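Local coordinates for UDP-N-acetylglucosamine 2-epimerase (Methanocaldococcus jannaschii, PDB 4NES), which probably catalyses the reversible epimerization at C-2 that interconverts UDP-N-acetylglucosamine and UDP-N-acetylmannosamine, as a homodimer, at residues A[317-321]-A[333-337]. Sequence-based numbering, arbitrary orientation.
Sequences VGANI and AVEIM
A short edge strand presents one apolar knob to a helix, and the helix returns a long, flexible side chain. G318, the first residue to leave helical angles after helix 313-316, forms a Schellman motif; phi there is +99°, where a CB would jam against the preceding carbonyl, so glycine suits the place. A319 (phi/psi -84/-14) turns once more before the chain extends through N320 and I321 (-148/152 and -144/139), while A333-M337 is regular helix, with M337 N hydrogen-bonded to A333 O at 2.8 Å. CA atoms lie 7.0 Å apart for I321-A333 and 8.4 Å for N320-M337. This is the last strand of the parallel C-terminal sheet of a GT-B fold, beside strand 302-304, with the following helix 327-338 folded back against it. I321, beta-branched and at home in a strand, points toward the helix: its CG2 sits 3.8 Å from A333 CB, where small alanine leaves room, and its CD1 is 4.3 Å from I336 CD1. Selenomethionine M337 (m, m, chi3 -135°) fills the hollow between the A319-N320 peptide and I321, its CE 3.2 Å from A319 O, 3.4 Å from N320 N and 4.0 Å from I321 CG2. N320 (chi1 t) turns its CB away from the helix; its side-chain OD1 hydrogen-bonds T304 OG1, its ND2 T314 OG1.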
loop_
_atom_site.group_PDB
_atom_site.type_symbol
_atom_site.label_atom_id
_atom_site.label_comp_id
_atom_site.label_asym_id
_atom_site.label_seq_id
_atom_site.Cartn_x
_atom_site.Cartn_y
_atom_site.Cartn_z
ATOM N N VAL A 317 0.358 24.406 -19.410
ATOM C CA VAL A 317 -0.042 25.814 -19.565
ATOM C C VAL A 317 1.124 26.757 -19.890
ATOM O O VAL A 317 0.908 27.940 -20.169
ATOM C CB VAL A 317 -0.833 26.357 -18.336
ATOM C CG1 VAL A 317 -2.030 25.476 -18.042
ATOM C CG2 VAL A 317 0.066 26.482 -17.106
ATOM N N GLY A 318 2.353 26.238 -19.842
ATOM C CA GLY A 318 3.536 26.976 -20.267
ATOM C C GLY A 318 4.338 27.609 -19.140
ATOM O O GLY A 318 5.303 28.350 -19.381
ATOM N N ALA A 319 3.950 27.306 -17.910
ATOM C CA ALA A 319 4.526 27.943 -16.730
ATOM C C ALA A 319 5.830 27.278 -16.286
ATOM O O ALA A 319 6.568 27.855 -15.497
ATOM C CB ALA A 319 3.515 27.939 -15.590
ATOM N N ASN A 320 6.111 26.079 -16.804
ATOM C CA ASN A 320 7.126 25.191 -16.233
ATOM C C ASN A 320 7.749 24.387 -17.360
ATOM O O ASN A 320 7.106 24.142 -18.384
ATOM C CB ASN A 320 6.445 24.262 -15.216
ATOM C CG ASN A 320 7.424 23.444 -14.356
ATOM O OD1 ASN A 320 8.631 23.707 -14.301
ATOM N ND2 ASN A 320 6.875 22.460 -13.648
ATOM N N ILE A 321 9.004 23.998 -17.170
ATOM C CA ILE A 321 9.724 23.185 -18.144
ATOM C C ILE A 321 10.622 22.221 -17.379
ATOM O O ILE A 321 11.224 22.601 -16.369
ATOM C CB ILE A 321 10.535 24.076 -19.113
ATOM C CG1 ILE A 321 11.285 23.235 -20.149
ATOM C CG2 ILE A 321 11.468 24.998 -18.345
ATOM C CD1 ILE A 321 11.828 24.069 -21.282
ATOM N N ALA A 333 16.582 26.284 -21.160
ATOM C CA ALA A 333 15.364 26.605 -20.418
ATOM C C ALA A 333 15.407 27.986 -19.761
ATOM O O ALA A 333 14.392 28.684 -19.715
ATOM C CB ALA A 333 15.088 25.538 -19.382
ATOM N N VAL A 334 16.567 28.375 -19.241
ATOM C CA VAL A 334 16.701 29.694 -18.638
ATOM C C VAL A 334 16.454 30.777 -19.682
ATOM O O VAL A 334 15.733 31.740 -19.429
ATOM C CB VAL A 334 18.071 29.876 -17.950
ATOM C CG1 VAL A 334 18.278 31.318 -17.539
ATOM C CG2 VAL A 334 18.180 28.965 -16.734
ATOM N N GLU A 335 17.034 30.606 -20.869
ATOM C CA GLU A 335 16.808 31.555 -21.954
ATOM C C GLU A 335 15.327 31.655 -22.316
ATOM O O GLU A 335 14.783 32.752 -22.439
ATOM C CB GLU A 335 17.622 31.168 -23.188
ATOM C CG GLU A 335 17.572 32.200 -24.300
ATOM C CD GLU A 335 18.442 31.819 -25.478
ATOM O OE1 GLU A 335 19.260 32.658 -25.912
ATOM O OE2 GLU A 335 18.305 30.680 -25.972
ATOM N N ILE A 336 14.679 30.505 -22.475
ATOM C CA ILE A 336 13.263 30.453 -22.819
ATOM C C ILE A 336 12.428 31.146 -21.747
ATOM O O ILE A 336 11.586 31.991 -22.052
ATOM C CB ILE A 336 12.788 28.994 -22.978
ATOM C CG1 ILE A 336 13.503 28.330 -24.165
ATOM C CG2 ILE A 336 11.273 28.923 -23.146
ATOM C CD1 ILE A 336 13.294 26.831 -24.250
HETATM N N MSE A 337 12.681 30.805 -20.490
HETATM C CA MSE A 337 11.862 31.322 -19.397
HETATM C C MSE A 337 12.131 32.794 -19.071
HETATM O O MSE A 337 11.239 33.499 -18.606
HETATM C CB MSE A 337 12.020 30.441 -18.160
HETATM C CG MSE A 337 11.417 29.058 -18.331
HETATM SE SE MSE A 337 9.604 29.163 -19.055
HETATM C CE MSE A 337 8.746 27.885 -17.883
#